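PDB 7BUG: terminal oxygenase component of carbazole from Janthinobacterium sp., which catalyses, as the terminal oxygenase of a multicomponent system, dioxygenation of carbazole at the angular C-9a and adjacent C-1 positions. Local coordinates for residues Tyr92-Thr96 and Asp106-Asn110; Glu100-Leu104 and Gly117-Thr123. Where two conformers were deposited one is given. Residue numbers count along the deposited sequence, not the author numbering.

Contact 1. Residues Tyr92-Thr96 and Asp106-Asn110. With FES (Fe2/s2 (inorganic) cluster), chain D.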
loop_
_atom_site.group_PDB
_atom_site.type_symbol
_atom_site.label_atom_id
_atom_site.label_comp_id
_atom_site.label_asym_id
_atom_site.label_seq_id
_atom_site.Cartn_x
_atom_site.Cartn_y
_atom_site.Cartn_z
ATOM N N TYR A 92 -17.574 -19.974 12.596
ATOM C CA TYR A 92 -18.572 -18.917 12.360
ATOM C C TYR A 92 -19.982 -19.518 12.476
ATOM O O TYR A 92 -20.752 -19.048 13.306
ATOM C CB TYR A 92 -18.276 -18.234 11.038
ATOM C CG TYR A 92 -18.814 -16.822 10.864
ATOM C CD1 TYR A 92 -19.626 -16.201 11.794
ATOM C CD2 TYR A 92 -18.558 -16.141 9.675
ATOM C CE1 TYR A 92 -20.113 -14.914 11.604
ATOM C CE2 TYR A 92 -19.076 -14.874 9.442
ATOM C CZ TYR A 92 -19.861 -14.256 10.405
ATOM O OH TYR A 92 -20.359 -12.977 10.261
ATOM N N HIS A 93 -20.323 -20.455 11.586
ATOM C CA HIS A 93 -21.671 -21.075 11.602
ATOM C C HIS A 93 -21.538 -22.583 11.722
ATOM O O HIS A 93 -22.487 -23.263 11.449
ATOM C CB HIS A 93 -22.544 -20.682 10.411
ATOM C CG HIS A 93 -22.447 -19.243 10.057
ATOM N ND1 HIS A 93 -21.428 -18.733 9.264
ATOM C CD2 HIS A 93 -23.279 -18.215 10.339
ATOM C CE1 HIS A 93 -21.616 -17.423 9.148
ATOM N NE2 HIS A 93 -22.754 -17.078 9.786
ATOM N N ALA A 94 -20.371 -23.065 12.078
ATOM C CA ALA A 94 -20.168 -24.486 12.442
ATOM C C ALA A 94 -20.418 -25.450 11.282
ATOM O O ALA A 94 -20.683 -26.668 11.553
ATOM C CB ALA A 94 -21.002 -24.870 13.645
ATOM N N TRP A 95 -20.202 -25.031 10.038
ATOM C CA TRP A 95 -20.036 -26.006 8.942
ATOM C C TRP A 95 -18.846 -26.891 9.267
ATOM O O TRP A 95 -17.745 -26.440 9.583
ATOM C CB TRP A 95 -19.870 -25.342 7.578
ATOM C CG TRP A 95 -21.073 -24.636 7.073
ATOM C CD1 TRP A 95 -22.043 -23.975 7.769
ATOM C CD2 TRP A 95 -21.390 -24.490 5.687
ATOM N NE1 TRP A 95 -22.968 -23.450 6.902
ATOM C CE2 TRP A 95 -22.578 -23.732 5.625
ATOM C CE3 TRP A 95 -20.751 -24.885 4.511
ATOM C CZ2 TRP A 95 -23.139 -23.364 4.401
ATOM C CZ3 TRP A 95 -21.347 -24.556 3.302
ATOM C CH2 TRP A 95 -22.523 -23.810 3.268
ATOM N N THR A 96 -19.041 -28.214 9.239
ATOM C CA THR A 96 -18.052 -29.194 9.690
ATOM C C THR A 96 -17.612 -30.074 8.519
ATOM O O THR A 96 -18.482 -30.667 7.825
ATOM C CB THR A 96 -18.665 -30.032 10.811
ATOM O OG1 THR A 96 -18.970 -29.123 11.878
ATOM C CG2 THR A 96 -17.712 -31.102 11.296
ATOM N N ASP A 106 -21.589 -32.231 8.478
ATOM C CA ASP A 106 -22.476 -31.796 9.584
ATOM C C ASP A 106 -22.490 -30.264 9.538
ATOM O O ASP A 106 -21.505 -29.659 9.098
ATOM C CB ASP A 106 -22.009 -32.312 10.939
ATOM C CG ASP A 106 -22.373 -33.764 11.198
ATOM O OD1 ASP A 106 -23.598 -34.027 11.387
ATOM O OD2 ASP A 106 -21.427 -34.626 11.224
ATOM N N ILE A 107 -23.566 -29.684 10.023
ATOM C CA ILE A 107 -23.577 -28.226 10.329
ATOM C C ILE A 107 -24.211 -28.021 11.696
ATOM O O ILE A 107 -25.431 -28.287 11.825
ATOM C CB ILE A 107 -24.301 -27.391 9.264
ATOM C CG1 ILE A 107 -23.752 -27.612 7.857
ATOM C CG2 ILE A 107 -24.259 -25.900 9.661
ATOM C CD1 ILE A 107 -24.534 -26.958 6.771
ATOM N N LEU A 108 -23.449 -27.612 12.704
ATOM C CA LEU A 108 -23.980 -27.614 14.089
ATOM C C LEU A 108 -25.151 -26.652 14.223
ATOM O O LEU A 108 -26.067 -26.929 15.004
ATOM C CB LEU A 108 -22.910 -27.322 15.143
ATOM C CG LEU A 108 -21.652 -28.196 15.115
ATOM C CD1 LEU A 108 -20.835 -27.977 16.374
ATOM C CD2 LEU A 108 -21.921 -29.662 14.904
ATOM N N THR A 109 -25.139 -25.527 13.496
ATOM C CA THR A 109 -26.201 -24.509 13.580
ATOM C C THR A 109 -27.466 -24.905 12.834
ATOM O O THR A 109 -28.466 -24.202 13.014
ATOM C CB THR A 109 -25.667 -23.181 13.031
ATOM O OG1 THR A 109 -25.214 -23.352 11.671
ATOM C CG2 THR A 109 -24.594 -22.638 13.944
ATOM N N ASN A 110 -27.449 -25.957 12.033
ATOM C CA ASN A 110 -28.650 -26.410 11.298
ATOM C C ASN A 110 -28.450 -27.845 10.844
ATOM O O ASN A 110 -27.997 -28.131 9.745
ATOM C CB ASN A 110 -29.027 -25.525 10.123
ATOM C CG ASN A 110 -30.295 -26.046 9.466
ATOM O OD1 ASN A 110 -30.870 -27.020 9.980
ATOM N ND2 ASN A 110 -30.653 -25.501 8.288
HETATM FE FE1 FES D . -17.805 -21.009 7.949
HETATM FE FE2 FES D . -20.235 -19.820 7.949
HETATM S S1 FES D . -19.703 -21.861 8.703
HETATM S S2 FES D . -18.302 -18.939 7.232
#
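Asp106 opens the pairing: its carbonyl O accepts a hydrogen bond from Thr96 N (2.9 Å), making these two an antiparallel hydrogen-bonded pair, while its carboxylate turns to the backbone of Gly244 of the second subunit. Ile107 follows as the non-hydrogen-bonded partner of Trp95, and their side chains share one face of the hairpin. There Ile107 CD1 lies 3.9 Å from the centroid of the indole five-membered ring, almost on its normal, a CH-pi contact, and CG2 comes within 3.5 Å of Trp95 CD1. Ile107 CA also approaches Ala94 O (3.5 Å) in a CA-H...O contact. A type I turn then runs from Ile107 to Asn110, closed by Asn110 N to Ile107 O at 3.1 Å. Its second residue, Leu108, donates from N to Ala94 O (3.1 Å) and sets its CB 3.4 Å from Ala94 CB. The third makes the shortest hydrogen bond between the two segments, from Thr109 OG1 to His93 O at 2.7 Å. The imidazole points away to the metal: His93 ND1 binds FES FE2 at 2.1 Å, alongside His71, and its NE2 is hydrogen-bonded to Asp180 of the second subunit. A loop carrying a cysteine and a histidine ligand, here Cys90 and His93, that runs into a short antiparallel hairpin is characteristic of the [2Fe-2S] cluster-binding subdomain of Rieske proteins.

Contact 2. Residues Glu100-Leu104 and Gly117-Thr123. With MG (magnesium ion), chain F.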
loop_
_atom_site.group_PDB
_atom_site.type_symbol
_atom_site.label_atom_id
_atom_site.label_comp_id
_atom_site.label_asym_id
_atom_site.label_seq_id
_atom_site.Cartn_x
_atom_site.Cartn_y
_atom_site.Cartn_z
ATOM N N GLU A 100 -10.386 -36.080 5.713
ATOM C CA GLU A 100 -9.928 -37.111 4.746
ATOM C C GLU A 100 -10.418 -36.794 3.334
ATOM O O GLU A 100 -9.673 -37.106 2.379
ATOM C CB GLU A 100 -10.443 -38.490 5.193
ATOM C CG GLU A 100 -9.820 -39.606 4.396
ATOM C CD GLU A 100 -10.557 -39.887 3.111
ATOM O OE1 GLU A 100 -11.816 -39.712 3.106
ATOM O OE2 GLU A 100 -9.885 -40.305 2.135
ATOM N N ASP A 101 -11.595 -36.194 3.137
ATOM C CA ASP A 101 -12.122 -35.976 1.782
ATOM C C ASP A 101 -12.756 -34.591 1.594
ATOM O O ASP A 101 -13.281 -34.310 0.487
ATOM C CB ASP A 101 -13.147 -37.041 1.405
ATOM C CG ASP A 101 -14.286 -37.196 2.377
ATOM O OD1 ASP A 101 -14.531 -36.302 3.212
ATOM O OD2 ASP A 101 -14.995 -38.236 2.251
ATOM N N GLY A 102 -12.727 -33.767 2.626
ATOM C CA GLY A 102 -13.285 -32.397 2.617
ATOM C C GLY A 102 -14.795 -32.317 2.614
ATOM O O GLY A 102 -15.364 -31.233 2.504
ATOM N N VAL A 103 -15.490 -33.434 2.752
ATOM C CA VAL A 103 -16.963 -33.422 2.645
ATOM C C VAL A 103 -17.555 -32.687 3.831
ATOM O O VAL A 103 -17.072 -32.838 5.012
ATOM C CB VAL A 103 -17.506 -34.862 2.540
ATOM C CG1 VAL A 103 -19.016 -34.898 2.706
ATOM C CG2 VAL A 103 -17.073 -35.499 1.225
ATOM N N LEU A 104 -18.502 -31.839 3.500
ATOM C CA LEU A 104 -19.353 -31.161 4.498
ATOM C C LEU A 104 -20.244 -32.231 5.129
ATOM O O LEU A 104 -21.258 -32.599 4.496
ATOM C CB LEU A 104 -20.163 -30.074 3.816
ATOM C CG LEU A 104 -21.057 -29.243 4.709
ATOM C CD1 LEU A 104 -20.321 -28.500 5.819
ATOM C CD2 LEU A 104 -21.881 -28.291 3.868
ATOM N N GLY A 117 -23.664 -33.167 3.262
ATOM C CA GLY A 117 -23.340 -34.236 2.309
ATOM C C GLY A 117 -23.345 -33.842 0.848
ATOM O O GLY A 117 -23.122 -34.757 0.024
ATOM N N ARG A 118 -23.553 -32.566 0.477
ATOM C CA ARG A 118 -23.764 -32.127 -0.913
ATOM C C ARG A 118 -22.713 -31.070 -1.324
ATOM O O ARG A 118 -22.861 -30.432 -2.368
ATOM C CB ARG A 118 -25.166 -31.544 -1.067
ATOM C CG ARG A 118 -26.293 -32.572 -0.947
ATOM C CD ARG A 118 -27.534 -32.032 -1.634
ATOM N NE ARG A 118 -28.565 -33.063 -1.645
ATOM C CZ ARG A 118 -29.418 -33.330 -0.655
ATOM N NH1 ARG A 118 -29.425 -32.635 0.476
ATOM N NH2 ARG A 118 -30.289 -34.315 -0.814
ATOM N N GLN A 119 -21.744 -30.826 -0.450
ATOM C CA GLN A 119 -20.638 -29.871 -0.695
ATOM C C GLN A 119 -19.341 -30.521 -0.193
ATOM O O GLN A 119 -19.338 -31.397 0.717
ATOM C CB GLN A 119 -20.851 -28.533 0.021
ATOM C CG GLN A 119 -22.117 -27.780 -0.357
ATOM C CD GLN A 119 -22.186 -27.234 -1.757
ATOM O OE1 GLN A 119 -21.205 -27.246 -2.519
ATOM N NE2 GLN A 119 -23.356 -26.748 -2.116
ATOM N N LYS A 120 -18.240 -30.106 -0.803
ATOM C CA LYS A 120 -16.876 -30.597 -0.501
ATOM C C LYS A 120 -15.903 -29.410 -0.499
ATOM O O LYS A 120 -15.888 -28.719 -1.495
ATOM C CB LYS A 120 -16.513 -31.620 -1.577
ATOM C CG LYS A 120 -15.200 -32.342 -1.372
ATOM C CD LYS A 120 -14.863 -33.254 -2.535
ATOM C CE LYS A 120 -15.999 -34.170 -2.924
ATOM N NZ LYS A 120 -15.544 -35.237 -3.858
ATOM N N LEU A 121 -15.114 -29.249 0.533
ATOM C CA LEU A 121 -14.004 -28.304 0.589
ATOM C C LEU A 121 -12.818 -28.933 -0.118
ATOM O O LEU A 121 -12.545 -30.145 0.047
ATOM C CB LEU A 121 -13.739 -28.051 2.079
ATOM C CG LEU A 121 -12.668 -27.060 2.475
ATOM C CD1 LEU A 121 -12.833 -25.727 1.790
ATOM C CD2 LEU A 121 -12.709 -26.881 3.997
ATOM N N LYS A 122 -12.078 -28.144 -0.878
ATOM C CA LYS A 122 -10.897 -28.642 -1.601
ATOM C C LYS A 122 -9.889 -29.241 -0.639
ATOM O O LYS A 122 -9.652 -28.660 0.470
ATOM C CB LYS A 122 -10.297 -27.484 -2.404
ATOM C CG LYS A 122 -9.089 -27.885 -3.208
ATOM C CD LYS A 122 -9.441 -28.756 -4.382
ATOM C CE LYS A 122 -8.409 -28.728 -5.487
ATOM N NZ LYS A 122 -8.683 -29.763 -6.506
ATOM N N THR A 123 -9.363 -30.410 -0.989
ATOM C CA THR A 123 -8.263 -31.043 -0.262
ATOM C C THR A 123 -7.122 -31.149 -1.254
ATOM O O THR A 123 -7.338 -31.102 -2.512
ATOM C CB THR A 123 -8.640 -32.419 0.308
ATOM O OG1 THR A 123 -8.932 -33.245 -0.824
ATOM C CG2 THR A 123 -9.794 -32.330 1.276
HETATM MG MG MG F . -7.903 -36.852 1.294
HETATM O O HOH W 1 -8.420 -38.744 0.443
HETATM O O HOH W 2 -12.198 -32.427 -1.138
HETATM O O HOH W 3 -9.166 -35.915 -0.132
HETATM O O HOH W 4 -6.690 -37.757 2.689
HETATM O O HOH W 5 -7.712 -35.004 2.428
HETATM O O HOH W 6 -6.256 -36.330 0.160
#
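A magnesium ion sits at one end of this contact with a single protein ligand, the backbone Glu100 O at 2.1 Å; five waters complete its octahedron. One of them, water 3, is hydrogen-bonded to Thr123 OG1 (2.8 Å), so the ion's hydration shell links the two segments, and water 2 does so again by donating to Asp101 O (2.7 Å) and Leu121 O (2.6 Å). The segment 100-104 covers most of the turn of the hairpin 95-98/104-107 in the Rieske domain and the first residue of strand 104-107; an Asx turn, Val103 N to Asp101 OD1 at 3.1 Å, shapes the bend, and Arg98 pairs with the same carboxylate. Gly102 has positive phi and packs so tightly that a CB would lie 2.0 Å from Leu121 O, a clash. From Gly102 onward the backbones are joined by a single bridge, Val103 with Lys120, flanked by two hydrogen bonds: Leu121 N donates to Gly102 O (2.8 Å) and Leu104 N to Gln119 O (2.9 Å). At the far end Gly117 N donates a hydrogen bond to Leu104 O (2.8 Å).

Both contacts belong to the Rieske domain and lie with centres about 14 Å apart. Their segments alternate along the chain, 92-96, 100-104, 106-110 and 117-123, so the hairpin of strands 95-98 and 104-107 serves both: contact 1 joins its open end beside the cluster, and contact 2 ties its turn to the loop leading into strand 123-129. They meet where Leu104 CD1 packs against Trp95 CB (3.6 Å) and Thr96 O (3.5 Å). Through strand 123-129 the small three-stranded sheet is thus connected to the six-stranded sheet of the domain. Contact 1 also faces the second subunit broadly, placing the cluster at the subunit interface, whereas contact 2 barely reaches that subunit.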